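PDB 5WCK: FEZ-1 protein from Fluoribacter gormanii, which probably hydrolyses the beta-lactam ring of antibiotics, as a monomeric subclass B3 metallo-beta-lactamase with two zinc ions in its active site. Local coordinates for residues A1-P9 and D42-I50; A193-E204 and A250-K258. The protein carries 2 engineered substitutions. All coordinates share one frame; numbering follows the deposited sequence.

Contact 1: residues A1-P9 and D42-I50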
ATOM      1  N   ALA A   1      -3.432 -13.466 -16.511  1.00 48.19           N
ATOM      2  CA  ALA A   1      -4.336 -12.483 -15.837  1.00 45.28           C
ATOM      3  C   ALA A   1      -4.132 -12.546 -14.318  1.00 45.68           C
ATOM      4  O   ALA A   1      -3.742 -13.597 -13.781  1.00 30.53           O
ATOM      5  CB  ALA A   1      -5.771 -12.763 -16.208  1.00 52.87           C
ATOM      6  N   TYR A   2      -4.381 -11.418 -13.640  1.00 24.56           N
ATOM      7  CA  TYR A   2      -4.168 -11.349 -12.187  1.00 28.67           C
ATOM      8  C   TYR A   2      -5.159 -12.292 -11.507  1.00 17.14           C
ATOM      9  O   TYR A   2      -6.345 -12.247 -11.790  1.00 23.78           O
ATOM     10  CB  TYR A   2      -4.280  -9.918 -11.636  1.00 17.78           C
ATOM     11  CG  TYR A   2      -3.659  -9.832 -10.263  1.00 16.47           C
ATOM     12  CD1 TYR A   2      -2.288  -9.724 -10.120  1.00 22.55           C
ATOM     13  CD2 TYR A   2      -4.413 -10.021  -9.122  1.00 16.72           C
ATOM     14  CE1 TYR A   2      -1.681  -9.725  -8.871  1.00 23.58           C
ATOM     15  CE2 TYR A   2      -3.823 -10.039  -7.864  1.00 16.23           C
ATOM     16  CZ  TYR A   2      -2.453  -9.891  -7.736  1.00 16.37           C
ATOM     17  OH  TYR A   2      -1.829  -9.947  -6.515  1.00 15.11           O
ATOM     18  N   PRO A   3      -4.718 -13.172 -10.579  1.00 19.11           N
ATOM     19  CA  PRO A   3      -5.645 -14.044  -9.858  1.00 29.89           C
ATOM     20  C   PRO A   3      -6.668 -13.253  -9.025  1.00 22.80           C
ATOM     21  O   PRO A   3      -6.290 -12.441  -8.207  1.00 17.93           O
ATOM     22  CB  PRO A   3      -4.758 -14.921  -8.954  1.00 28.29           C
ATOM     23  CG  PRO A   3      -3.357 -14.346  -9.030  1.00 29.46           C
ATOM     24  CD  PRO A   3      -3.316 -13.393 -10.203  1.00 22.96           C
ATOM     25  N   MET A   4      -7.964 -13.500  -9.242  1.00 23.64           N
ATOM     26  CA  MET A   4      -9.010 -12.795  -8.514  1.00 20.11           C
ATOM     27  C   MET A   4      -8.849 -13.109  -7.027  1.00 16.05           C
ATOM     28  O   MET A   4      -8.893 -14.264  -6.610  1.00 16.18           O
ATOM     29  CB  MET A   4     -10.411 -13.226  -8.985  1.00 29.08           C
ATOM     30  CG  MET A   4     -11.574 -12.619  -8.188  1.00 32.43           C
ATOM     31  SD  MET A   4     -11.775 -10.801  -8.290  1.00 46.89           S
ATOM     32  CE  MET A   4     -12.085 -10.505  -6.553  1.00 23.78           C
ATOM     33  N   PRO A   5      -8.654 -12.094  -6.161  1.00 10.55           N
ATOM     34  CA  PRO A   5      -8.631 -12.350  -4.728  1.00 11.99           C
ATOM     35  C   PRO A   5      -9.963 -12.906  -4.192  1.00 11.51           C
ATOM     36  O   PRO A   5     -11.040 -12.642  -4.762  1.00 13.98           O
ATOM     37  CB  PRO A   5      -8.407 -10.965  -4.101  1.00 14.24           C
ATOM     38  CG  PRO A   5      -7.909 -10.081  -5.214  1.00 16.68           C
ATOM     39  CD  PRO A   5      -8.435 -10.678  -6.499  1.00 12.60           C
ATOM     40  N   ASN A   6      -9.871 -13.580  -3.047  1.00 10.33           N
ATOM     41  CA  ASN A   6     -11.009 -14.067  -2.311  1.00  9.30           C
ATOM     42  C   ASN A   6     -11.339 -13.099  -1.181  1.00 15.61           C
ATOM     43  O   ASN A   6     -10.457 -12.388  -0.699  1.00 11.05           O
ATOM     44  CB  ASN A   6     -10.720 -15.443  -1.726  1.00 12.03           C
ATOM     45  CG  ASN A   6     -10.372 -16.421  -2.820  1.00 17.54           C
ATOM     46  OD1 ASN A   6     -11.232 -16.731  -3.649  1.00 17.60           O
ATOM     47  ND2 ASN A   6      -9.129 -16.885  -2.842  1.00 15.16           N
ATOM     48  N   PRO A   7     -12.600 -13.050  -0.706  1.00 12.82           N
ATOM     49  CA  PRO A   7     -12.939 -12.222   0.440  1.00 12.03           C
ATOM     50  C   PRO A   7     -12.172 -12.647   1.699  1.00 10.15           C
ATOM     51  O   PRO A   7     -11.739 -13.810   1.861  1.00 15.05           O
ATOM     52  CB  PRO A   7     -14.453 -12.380   0.635  1.00 15.06           C
ATOM     53  CG  PRO A   7     -14.864 -13.534  -0.246  1.00 22.67           C
ATOM     54  CD  PRO A   7     -13.784 -13.728  -1.282  1.00 14.76           C
ATOM     55  N   PHE A   8     -11.993 -11.673   2.586  1.00  8.22           N
ATOM     56  CA  PHE A   8     -11.313 -11.901   3.832  1.00  7.67           C
ATOM     57  C   PHE A   8     -12.107 -11.198   4.916  1.00  8.33           C
ATOM     58  O   PHE A   8     -12.623 -10.115   4.682  1.00  9.10           O
ATOM     59  CB  PHE A   8      -9.871 -11.372   3.799  1.00  8.19           C
ATOM     60  CG  PHE A   8      -8.990 -11.936   4.879  1.00  6.39           C
ATOM     61  CD1 PHE A   8      -8.318 -13.139   4.695  1.00  7.19           C
ATOM     62  CD2 PHE A   8      -8.894 -11.336   6.123  1.00  7.31           C
ATOM     63  CE1 PHE A   8      -7.550 -13.688   5.703  1.00  8.68           C
ATOM     64  CE2 PHE A   8      -8.143 -11.899   7.137  1.00  7.06           C
ATOM     65  CZ  PHE A   8      -7.441 -13.061   6.920  1.00  8.03           C
ATOM     66  N   PRO A   9     -12.264 -11.779   6.114  1.00  7.67           N
ATOM     67  CA  PRO A   9     -13.043 -11.114   7.161  1.00  9.29           C
ATOM     68  C   PRO A   9     -12.361  -9.841   7.621  1.00  8.03           C
ATOM     69  O   PRO A   9     -11.163  -9.855   7.920  1.00 10.14           O
ATOM     70  CB  PRO A   9     -13.080 -12.115   8.326  1.00 12.65           C
ATOM     71  CG  PRO A   9     -11.998 -13.115   8.024  1.00 13.62           C
ATOM     72  CD  PRO A   9     -11.777 -13.099   6.532  1.00  9.86           C
ATOM     73  N   ASP A  42      -7.880  -1.408  -4.873  1.00  8.37           N
ATOM     74  CA  ASP A  42      -7.783  -2.773  -5.411  1.00  7.11           C
ATOM     75  C   ASP A  42      -8.393  -2.839  -6.819  1.00  8.26           C
ATOM     76  O   ASP A  42      -8.378  -1.873  -7.564  1.00  9.38           O
ATOM     77  CB  ASP A  42      -8.350  -3.765  -4.404  1.00  8.91           C
ATOM     78  CG  ASP A  42      -7.735  -3.663  -3.017  1.00 10.50           C
ATOM     79  OD1 ASP A  42      -6.633  -3.081  -2.917  1.00 10.02           O
ATOM     80  OD2 ASP A  42      -8.358  -4.182  -2.065  1.00 10.63           O
ATOM     81  N   LEU A  43      -8.855  -4.029  -7.214  1.00  9.18           N
ATOM     82  CA  LEU A  43      -9.474  -4.176  -8.543  1.00  8.83           C
ATOM     83  C   LEU A  43     -10.900  -3.606  -8.505  1.00  9.95           C
ATOM     84  O   LEU A  43     -11.524  -3.555  -7.436  1.00 11.87           O
ATOM     85  CB  LEU A  43      -9.523  -5.658  -8.910  1.00  8.84           C
ATOM     86  CG  LEU A  43      -8.201  -6.406  -8.871  1.00  9.81           C
ATOM     87  CD1 LEU A  43      -8.433  -7.890  -9.114  1.00 12.52           C
ATOM     88  CD2 LEU A  43      -7.218  -5.828  -9.866  1.00  9.21           C
ATOM     89  N   GLU A  44     -11.437  -3.255  -9.681  1.00 10.22           N
ATOM     90  CA  GLU A  44     -12.834  -2.813  -9.759  1.00 11.30           C
ATOM     91  C   GLU A  44     -13.759  -3.829  -9.084  1.00  9.52           C
ATOM     92  O   GLU A  44     -14.694  -3.449  -8.364  1.00 12.63           O
ATOM     93  CB  GLU A  44     -13.257  -2.606 -11.211  1.00 11.89           C
ATOM     94  CG  GLU A  44     -12.712  -1.349 -11.830  1.00 16.59           C
ATOM     95  CD  GLU A  44     -13.295  -1.074 -13.208  1.00 24.72           C
ATOM     96  OE1 GLU A  44     -12.665  -0.336 -13.994  1.00 28.98           O
ATOM     97  OE2 GLU A  44     -14.368  -1.637 -13.501  1.00 32.04           O
ATOM     98  N   ALA A  45     -13.504  -5.132  -9.318  1.00 11.35           N
ATOM     99  CA  ALA A  45     -14.296  -6.219  -8.721  1.00 15.12           C
ATOM    100  C   ALA A  45     -14.228  -6.223  -7.188  1.00 17.38           C
ATOM    101  O   ALA A  45     -15.088  -6.801  -6.539  1.00 16.95           O
ATOM    102  CB  ALA A  45     -13.820  -7.543  -9.275  1.00 17.21           C
ATOM    103  N   ASN A  46     -13.192  -5.604  -6.599  1.00 12.63           N
ATOM    104  CA  ASN A  46     -13.040  -5.632  -5.157  1.00 10.35           C
ATOM    105  C   ASN A  46     -13.757  -4.453  -4.484  1.00 11.15           C
ATOM    106  O   ASN A  46     -13.883  -4.461  -3.257  1.00 12.26           O
ATOM    107  CB  ASN A  46     -11.565  -5.603  -4.747  1.00 10.59           C
ATOM    108  CG  ASN A  46     -10.769  -6.757  -5.312  1.00 11.92           C
ATOM    109  OD1 ASN A  46      -9.673  -6.551  -5.816  1.00 11.68           O
ATOM    110  ND2 ASN A  46     -11.321  -7.965  -5.281  1.00 12.08           N
ATOM    111  N   VAL A  47     -14.204  -3.447  -5.246  1.00 11.94           N
ATOM    112  CA  VAL A  47     -14.837  -2.265  -4.629  1.00 11.20           C
ATOM    113  C   VAL A  47     -16.091  -2.676  -3.853  1.00  9.57           C
ATOM    114  O   VAL A  47     -16.288  -2.284  -2.703  1.00  9.29           O
ATOM    115  CB  VAL A  47     -15.080  -1.135  -5.649  1.00 11.13           C
ATOM    116  CG1 VAL A  47     -15.916  -0.006  -5.069  1.00 11.64           C
ATOM    117  CG2 VAL A  47     -13.770  -0.573  -6.171  1.00  8.64           C
ATOM    118  N   PRO A  48     -17.021  -3.507  -4.383  1.00  9.65           N
ATOM    119  CA  PRO A  48     -18.137  -3.946  -3.544  1.00 11.00           C
ATOM    120  C   PRO A  48     -17.712  -4.737  -2.302  1.00 11.31           C
ATOM    121  O   PRO A  48     -18.409  -4.703  -1.282  1.00 12.41           O
ATOM    122  CB  PRO A  48     -18.997  -4.823  -4.473  1.00 14.16           C
ATOM    123  CG  PRO A  48     -18.553  -4.454  -5.855  1.00 17.85           C
ATOM    124  CD  PRO A  48     -17.117  -3.975  -5.768  1.00 14.25           C
ATOM    125  N   MET A  49     -16.567  -5.432  -2.383  1.00 11.62           N
ATOM    126  CA  MET A  49     -16.048  -6.209  -1.269  1.00 10.57           C
ATOM    127  C   MET A  49     -15.547  -5.265  -0.166  1.00  7.66           C
ATOM    128  O   MET A  49     -15.737  -5.522   1.026  1.00  8.60           O
ATOM    129  CB  MET A  49     -14.927  -7.150  -1.726  1.00 12.26           C
ATOM    130  CG  MET A  49     -15.410  -8.160  -2.741  1.00 13.92           C
ATOM    131  SD  MET A  49     -14.079  -9.040  -3.599  1.00 19.33           S
ATOM    132  CE  MET A  49     -13.350  -9.935  -2.256  1.00 13.31           C
ATOM    133  N   ILE A  50     -14.836  -4.213  -0.582  1.00  9.21           N
ATOM    134  CA  ILE A  50     -14.342  -3.192   0.374  1.00  9.01           C
ATOM    135  C   ILE A  50     -15.545  -2.529   1.060  1.00  7.55           C
ATOM    136  O   ILE A  50     -15.567  -2.397   2.297  1.00  9.03           O
ATOM    137  CB  ILE A  50     -13.411  -2.188  -0.326  1.00  8.74           C
ATOM    138  CG1 ILE A  50     -12.109  -2.869  -0.768  1.00  9.24           C
ATOM    139  CG2 ILE A  50     -13.121  -1.004   0.587  1.00 11.17           C
ATOM    140  CD1 ILE A  50     -11.311  -2.078  -1.761  1.00 10.15           C
TER

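Contact 2: residues A193-E204 and A250-K258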
ATOM      1  N   ALA A 193      17.444   1.884 -10.203  1.00  7.24           N
ATOM      2  CA  ALA A 193      18.283   1.166  -9.216  1.00  6.56           C
ATOM      3  C   ALA A 193      18.671   2.110  -8.060  1.00  8.12           C
ATOM      4  O   ALA A 193      18.647   1.715  -6.890  1.00  7.73           O
ATOM      5  CB  ALA A 193      19.495   0.542  -9.875  1.00  8.30           C
ATOM      6  N   GLU A 194      18.971   3.378  -8.358  1.00  7.08           N
ATOM      7  CA  GLU A 194      19.300   4.341  -7.303  0.50  8.36           C
ATOM      8  C   GLU A 194      18.102   4.501  -6.359  1.00  7.03           C
ATOM      9  O   GLU A 194      18.265   4.641  -5.135  1.00  6.48           O
ATOM     10  CB  GLU A 194      19.704   5.675  -7.924  0.50 12.60           C
ATOM     11  CG  GLU A 194      20.954   5.568  -8.787  0.50 13.29           C
ATOM     12  CD  GLU A 194      21.273   6.860  -9.525  0.50 28.16           C
ATOM     13  OE1 GLU A 194      21.248   7.918  -8.864  0.50 26.41           O
ATOM     14  OE2 GLU A 194      21.515   6.812 -10.756  0.50 21.77           O
ATOM     15  N   ASP A 195      16.897   4.471  -6.935  1.00  5.84           N
ATOM     16  CA  ASP A 195      15.652   4.614  -6.188  1.00  5.88           C
ATOM     17  C   ASP A 195      15.437   3.420  -5.242  1.00  6.11           C
ATOM     18  O   ASP A 195      15.133   3.620  -4.058  1.00  6.97           O
ATOM     19  CB  ASP A 195      14.475   4.836  -7.144  1.00  6.23           C
ATOM     20  CG  ASP A 195      14.288   6.295  -7.546  1.00  6.75           C
ATOM     21  OD1 ASP A 195      15.144   7.156  -7.186  1.00  9.19           O
ATOM     22  OD2 ASP A 195      13.281   6.576  -8.224  1.00  7.77           O
ATOM     23  N   TYR A 196      15.589   2.197  -5.750  1.00  5.02           N
ATOM     24  CA  TYR A 196      15.489   1.003  -4.887  1.00  5.63           C
ATOM     25  C   TYR A 196      16.509   1.103  -3.743  1.00  6.25           C
ATOM     26  O   TYR A 196      16.190   0.743  -2.587  1.00  5.09           O
ATOM     27  CB  TYR A 196      15.732  -0.286  -5.679  1.00  5.58           C
ATOM     28  CG  TYR A 196      14.536  -0.865  -6.393  1.00  5.20           C
ATOM     29  CD1 TYR A 196      13.601  -1.627  -5.714  1.00  6.00           C
ATOM     30  CD2 TYR A 196      14.383  -0.753  -7.766  1.00  5.24           C
ATOM     31  CE1 TYR A 196      12.527  -2.229  -6.362  1.00  3.87           C
ATOM     32  CE2 TYR A 196      13.290  -1.301  -8.427  1.00  5.00           C
ATOM     33  CZ  TYR A 196      12.371  -2.070  -7.724  1.00  5.35           C
ATOM     34  OH  TYR A 196      11.313  -2.667  -8.366  1.00  5.33           O
ATOM     35  N   LYS A 197      17.725   1.547  -4.056  1.00  5.22           N
ATOM     36  CA  LYS A 197      18.778   1.632  -3.021  1.00  6.65           C
ATOM     37  C   LYS A 197      18.390   2.635  -1.941  1.00  6.55           C
ATOM     38  O   LYS A 197      18.576   2.388  -0.748  1.00  6.18           O
ATOM     39  CB  LYS A 197      20.131   1.945  -3.664  1.00  6.98           C
ATOM     40  CG  LYS A 197      20.651   0.806  -4.523  1.00  7.58           C
ATOM     41  CD  LYS A 197      21.854   1.159  -5.374  1.00  7.61           C
ATOM     42  CE  LYS A 197      22.163   0.110  -6.419  1.00  7.96           C
ATOM     43  NZ  LYS A 197      23.354   0.515  -7.217  1.00 10.70           N
ATOM     44  N   HIS A 198      17.812   3.757  -2.357  1.00  4.97           N
ATOM     45  CA  HIS A 198      17.313   4.744  -1.420  1.00  6.49           C
ATOM     46  C   HIS A 198      16.207   4.142  -0.552  1.00  6.53           C
ATOM     47  O   HIS A 198      16.189   4.338   0.662  1.00  6.57           O
ATOM     48  CB  HIS A 198      16.820   5.997  -2.153  1.00  7.01           C
ATOM     49  CG  HIS A 198      16.231   7.001  -1.234  1.00  9.63           C
ATOM     50  ND1 HIS A 198      17.006   7.724  -0.340  1.00 14.94           N
ATOM     51  CD2 HIS A 198      14.955   7.379  -1.034  1.00 13.22           C
ATOM     52  CE1 HIS A 198      16.211   8.529   0.350  1.00 11.46           C
ATOM     53  NE2 HIS A 198      14.964   8.325  -0.031  1.00 13.76           N
ATOM     54  N   SER A 199      15.277   3.404  -1.172  1.00  5.70           N
ATOM     55  CA  SER A 199      14.194   2.769  -0.430  1.00  5.19           C
ATOM     56  C   SER A 199      14.760   1.818   0.634  1.00  4.83           C
ATOM     57  O   SER A 199      14.246   1.739   1.743  1.00  4.83           O
ATOM     58  CB  SER A 199      13.262   2.037  -1.320  1.00  5.57           C
ATOM     59  OG  SER A 199      12.508   2.939  -2.099  1.00  6.79           O
ATOM     60  N   ILE A 200      15.762   1.043   0.247  1.00  4.94           N
ATOM     61  CA  ILE A 200      16.413   0.110   1.191  1.00  4.71           C
ATOM     62  C   ILE A 200      16.995   0.891   2.373  1.00  6.62           C
ATOM     63  O   ILE A 200      16.792   0.511   3.537  1.00  6.21           O
ATOM     64  CB  ILE A 200      17.474  -0.749   0.489  1.00  5.75           C
ATOM     65  CG1 ILE A 200      16.806  -1.724  -0.482  1.00  6.33           C
ATOM     66  CG2 ILE A 200      18.342  -1.476   1.505  1.00  7.03           C
ATOM     67  CD1 ILE A 200      17.714  -2.300  -1.506  1.00  7.62           C
ATOM     68  N   LYS A 201      17.714   1.970   2.077  1.00  5.59           N
ATOM     69  CA  LYS A 201      18.308   2.755   3.160  1.00  6.76           C
ATOM     70  C   LYS A 201      17.211   3.268   4.107  1.00  6.51           C
ATOM     71  O   LYS A 201      17.360   3.184   5.346  1.00  9.18           O
ATOM     72  CB  LYS A 201      19.152   3.892   2.587  1.00  6.35           C
ATOM     73  CG  LYS A 201      19.772   4.780   3.643  1.00  9.59           C
ATOM     74  CD  LYS A 201      20.635   5.857   3.028  1.00 13.40           C
ATOM     75  CE  LYS A 201      21.298   6.734   4.077  1.00 18.24           C
ATOM     76  NZ  LYS A 201      22.099   7.808   3.437  1.00 27.00           N
ATOM     77  N   VAL A 202      16.133   3.839   3.551  1.00  5.38           N
ATOM     78  CA  VAL A 202      15.017   4.398   4.348  1.00  7.19           C
ATOM     79  C   VAL A 202      14.380   3.292   5.194  1.00  6.14           C
ATOM     80  O   VAL A 202      14.170   3.462   6.408  1.00  7.73           O
ATOM     81  CB  VAL A 202      13.965   5.063   3.438  1.00  9.26           C
ATOM     82  CG1 VAL A 202      12.621   5.315   4.124  1.00  9.70           C
ATOM     83  CG2 VAL A 202      14.532   6.341   2.833  1.00 11.33           C
ATOM     84  N   LEU A 203      14.045   2.167   4.562  1.00  5.14           N
ATOM     85  CA  LEU A 203      13.301   1.128   5.279  1.00  5.22           C
ATOM     86  C   LEU A 203      14.168   0.424   6.344  1.00  6.00           C
ATOM     87  O   LEU A 203      13.658   0.067   7.441  1.00  7.29           O
ATOM     88  CB  LEU A 203      12.738   0.142   4.255  1.00  6.45           C
ATOM     89  CG  LEU A 203      11.577   0.683   3.438  1.00  7.32           C
ATOM     90  CD1 LEU A 203      11.289  -0.276   2.301  1.00 11.52           C
ATOM     91  CD2 LEU A 203      10.326   0.929   4.275  1.00  9.87           C
ATOM     92  N   GLU A 204      15.457   0.226   6.056  1.00  4.82           N
ATOM     93  CA  GLU A 204      16.377  -0.408   7.031  1.00  8.33           C
ATOM     94  C   GLU A 204      16.512   0.436   8.300  1.00 11.60           C
ATOM     95  O   GLU A 204      16.795  -0.113   9.361  1.00 12.74           O
ATOM     96  CB  GLU A 204      17.739  -0.690   6.424  1.00  8.22           C
ATOM     97  CG  GLU A 204      17.705  -1.791   5.379  0.50 11.29           C
ATOM     98  CD  GLU A 204      19.023  -2.504   5.137  0.50 16.90           C
ATOM     99  OE1 GLU A 204      20.069  -1.978   5.559  0.50 26.80           O
ATOM    100  OE2 GLU A 204      19.001  -3.565   4.491  0.50 17.39           O
ATOM    101  N   ALA A 250      15.741  -6.400   0.433  1.00  6.46           N
ATOM    102  CA  ALA A 250      16.975  -5.706   0.057  1.00  8.02           C
ATOM    103  C   ALA A 250      17.925  -6.713  -0.610  1.00  7.22           C
ATOM    104  O   ALA A 250      18.530  -6.442  -1.656  1.00  6.75           O
ATOM    105  CB  ALA A 250      17.599  -5.065   1.270  1.00  7.58           C
ATOM    106  N   ASN A 251      18.039  -7.910  -0.018  1.00  6.97           N
ATOM    107  CA  ASN A 251      18.893  -8.941  -0.569  1.00 10.64           C
ATOM    108  C   ASN A 251      18.362  -9.371  -1.948  1.00  9.30           C
ATOM    109  O   ASN A 251      19.146  -9.557  -2.877  1.00  9.70           O
ATOM    110  CB  ASN A 251      19.032 -10.105   0.412  1.00  9.41           C
ATOM    111  CG  ASN A 251      19.957  -9.762   1.566  1.00 16.11           C
ATOM    112  OD1 ASN A 251      20.844  -8.923   1.418  1.00 17.08           O
ATOM    113  ND2 ASN A 251      19.745 -10.386   2.718  1.00 16.27           N
ATOM    114  N   ASP A 252      17.036  -9.525  -2.093  1.00  6.70           N
ATOM    115  CA  ASP A 252      16.406  -9.902  -3.371  1.00  6.14           C
ATOM    116  C   ASP A 252      16.754  -8.873  -4.461  1.00  7.08           C
ATOM    117  O   ASP A 252      17.011  -9.239  -5.615  1.00  7.83           O
ATOM    118  CB  ASP A 252      14.889 -10.030  -3.243  1.00  6.83           C
ATOM    119  CG  ASP A 252      14.402 -11.198  -2.396  1.00 10.54           C
ATOM    120  OD1 ASP A 252      15.226 -12.095  -2.100  1.00 11.96           O
ATOM    121  OD2 ASP A 252      13.183 -11.192  -2.005  1.00 11.52           O
ATOM    122  N   PHE A 253      16.746  -7.588  -4.103  1.00  6.84           N
ATOM    123  CA  PHE A 253      17.066  -6.540  -5.047  1.00  4.88           C
ATOM    124  C   PHE A 253      18.513  -6.715  -5.527  1.00  5.14           C
ATOM    125  O   PHE A 253      18.782  -6.690  -6.744  1.00  6.60           O
ATOM    126  CB  PHE A 253      16.847  -5.138  -4.467  1.00  6.68           C
ATOM    127  CG  PHE A 253      17.502  -4.067  -5.298  1.00  5.73           C
ATOM    128  CD1 PHE A 253      16.902  -3.587  -6.450  1.00  4.74           C
ATOM    129  CD2 PHE A 253      18.756  -3.580  -4.974  1.00  5.38           C
ATOM    130  CE1 PHE A 253      17.539  -2.658  -7.247  1.00  6.06           C
ATOM    131  CE2 PHE A 253      19.390  -2.635  -5.759  1.00  8.42           C
ATOM    132  CZ  PHE A 253      18.781  -2.177  -6.897  1.00  6.86           C
ATOM    133  N   TYR A 254      19.448  -6.895  -4.590  1.00  5.99           N
ATOM    134  CA  TYR A 254      20.856  -7.050  -4.951  1.00  7.07           C
ATOM    135  C   TYR A 254      21.116  -8.361  -5.691  1.00  6.61           C
ATOM    136  O   TYR A 254      21.998  -8.420  -6.552  1.00  8.31           O
ATOM    137  CB  TYR A 254      21.774  -6.847  -3.748  1.00  7.68           C
ATOM    138  CG  TYR A 254      22.088  -5.395  -3.495  1.00  6.16           C
ATOM    139  CD1 TYR A 254      23.125  -4.766  -4.163  1.00  7.19           C
ATOM    140  CD2 TYR A 254      21.298  -4.624  -2.667  1.00  5.24           C
ATOM    141  CE1 TYR A 254      23.398  -3.427  -3.972  1.00  7.92           C
ATOM    142  CE2 TYR A 254      21.550  -3.286  -2.466  1.00  7.50           C
ATOM    143  CZ  TYR A 254      22.605  -2.687  -3.120  1.00  8.01           C
ATOM    144  OH  TYR A 254      22.842  -1.373  -2.905  1.00  8.79           O
ATOM    145  N   THR A 255      20.353  -9.409  -5.382  1.00  6.59           N
ATOM    146  CA  THR A 255      20.437 -10.653  -6.125  1.00  7.82           C
ATOM    147  C   THR A 255      20.041 -10.420  -7.595  1.00  7.69           C
ATOM    148  O   THR A 255      20.685 -10.972  -8.520  1.00  7.74           O
ATOM    149  CB  THR A 255      19.585 -11.752  -5.482  1.00 10.92           C
ATOM    150  OG1 THR A 255      20.181 -12.038  -4.217  1.00  9.66           O
ATOM    151  CG2 THR A 255      19.541 -13.008  -6.332  1.00  9.95           C
ATOM    152  N   GLU A 256      18.965  -9.668  -7.817  1.00  6.97           N
ATOM    153  CA  GLU A 256      18.480  -9.406  -9.180  1.00  7.26           C
ATOM    154  C   GLU A 256      19.466  -8.483  -9.907  1.00  7.79           C
ATOM    155  O   GLU A 256      19.731  -8.655 -11.089  1.00  7.88           O
ATOM    156  CB  GLU A 256      17.066  -8.829  -9.175  1.00  8.23           C
ATOM    157  CG  GLU A 256      16.510  -8.584 -10.551  1.00  9.34           C
ATOM    158  CD  GLU A 256      16.388  -9.788 -11.484  1.00 10.91           C
ATOM    159  OE1 GLU A 256      16.302  -9.548 -12.720  1.00 12.67           O
ATOM    160  OE2 GLU A 256      16.355 -10.955 -10.984  1.00 10.16           O
ATOM    161  N   LEU A 257      20.032  -7.515  -9.181  1.00  7.06           N
ATOM    162  CA  LEU A 257      21.021  -6.640  -9.754  1.00  9.08           C
ATOM    163  C   LEU A 257      22.251  -7.442 -10.184  1.00  7.37           C
ATOM    164  O   LEU A 257      22.743  -7.283 -11.315  1.00  7.82           O
ATOM    165  CB  LEU A 257      21.362  -5.540  -8.751  1.00  8.25           C
ATOM    166  CG  LEU A 257      22.412  -4.543  -9.235  1.00  9.43           C
ATOM    167  CD1 LEU A 257      21.856  -3.652 -10.346  1.00 11.13           C
ATOM    168  CD2 LEU A 257      22.907  -3.712  -8.081  1.00  8.44           C
ATOM    169  N   LYS A 258      22.724  -8.334  -9.310  1.00  7.31           N
ATOM    170  CA  LYS A 258      23.847  -9.246  -9.643  1.00  7.36           C
ATOM    171  C   LYS A 258      23.524 -10.041 -10.917  1.00  9.78           C
ATOM    172  O   LYS A 258      24.373 -10.224 -11.805  1.00  9.16           O
ATOM    173  CB  LYS A 258      24.110 -10.176  -8.452  1.00  7.54           C
ATOM    174  CG  LYS A 258      25.063 -11.325  -8.718  1.00  7.32           C
ATOM    175  CD  LYS A 258      25.416 -12.113  -7.495  1.00 12.84           C
ATOM    176  CE  LYS A 258      26.246 -13.344  -7.795  1.00 21.22           C
ATOM    177  NZ  LYS A 258      25.471 -14.403  -8.484  1.00 26.48           N
TER

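Contact 1: residues A1-P9 and D42-I50
The methyl tip of Met49 presses against the backbone where Asn6 joins Pro7, with CE lying 3.6 Å from CA of Pro7. The neighbouring Pro7 ring flanks the same methyl, its CD 3.9 Å from Met49 CE; the bend at chi3 of Met49 (65°) turns this tip out of the otherwise extended chain. Met4 bulges the other way. Its CG stands opposite the backbone N (chi1 175°), and the chain then bends at its next two torsions, lays SD 4.0 Å from Ala45 CB and slides past Met49 in the opposite direction, its CE 3.9 Å from Met49 SD. Beside the methionine pair the Pro5 ring fills a hollow walled by Leu43 and Asn46. Its CD packs 3.8 Å from Leu43 CD1, while its CG faces the Asn46 amide. In the metallo-beta-lactamase fold this hollow lies at the lead-in to helix 47-56, after strand 35-39; the Leu43 side chain is about 5 Å from that of the zinc ligand Asp75. Two bonds hold the Asn46 amide in place: OD1 accepts the Leu43 backbone N at 3.0 Å, and ND2 gives a weak bond to Met49 SD at 3.4 Å. No hydrogen bond joins the two segments, so the proline-rich strip, polyproline II-like from Tyr2 to Pro5, is fitted here by shape. Its polar grips lie elsewhere: Tyr2 OH bonds Asp24, and Asn6 ND2 bonds Asp23, while Thr22 and Leu25 also touch Pro5.

Contact 2: residues A193-E204 and A250-K258
Phe253 drops as a knob into a hole formed by Ala193, Tyr196, Lys197 and Ile200, and this is the tight part of the contact. A first torsion of 165° swings the ring away from its own backbone N and across to the facing helix, where Tyr196 CB sits over one face in a CH-pi contact, 3.7 Å from the ring centroid. The two aromatic rings are near parallel (23° between planes) but slid apart, with little overlap. Nearer the base of the knob Ile200 divides its two branches: CD1 meets Phe253 CD2 at 3.8 Å, and CG2 meets Ala250 CB at 3.7 Å. At small Ala250 the backbones close to 6.0 Å between the CA atoms of Ile200 and Ala250. Helices 192-204 and 239-262 form an antiparallel pair on one flank of the metallo-beta-lactamase fold; the axes of 193-204 and 250-258 approach to 10.6 Å, with 158° between their directions. Tyr196 carries the contact inward, its OH bonded to Gly176 O and its side chain about 4 Å from that of the zinc ligand His149. The solvent side is sparser: partly exposed Lys197 crosses exposed Tyr254 at about a right angle, its CE 4.2 Å from Leu257 CD2, and exposed Glu204 touches Ala250 CB through OE2.

Overall arrangement
Contact 1 closes before contact 2 opens along the chain, and the two lie on opposite sides of its centre, with centres 30 Å apart and nearest atoms about 15 Å apart. They share no helix or strand. Contact 1 lays the N-terminal loop before strand 11-14 on the start of helix 47-56, which follows strand 35-39 of the seven-stranded sheet; contact 2 pairs helix 192-204, which precedes strand 210-213 of the five-stranded sheet, with the C-terminal helix 239-262. Both have one segment near the dizinc site, 42-50 in contact 1 and 193-204 in contact 2. Each contact joins a terminal part of the chain, the N-terminal loop or the C-terminal helix, to a segment near the metal ligands.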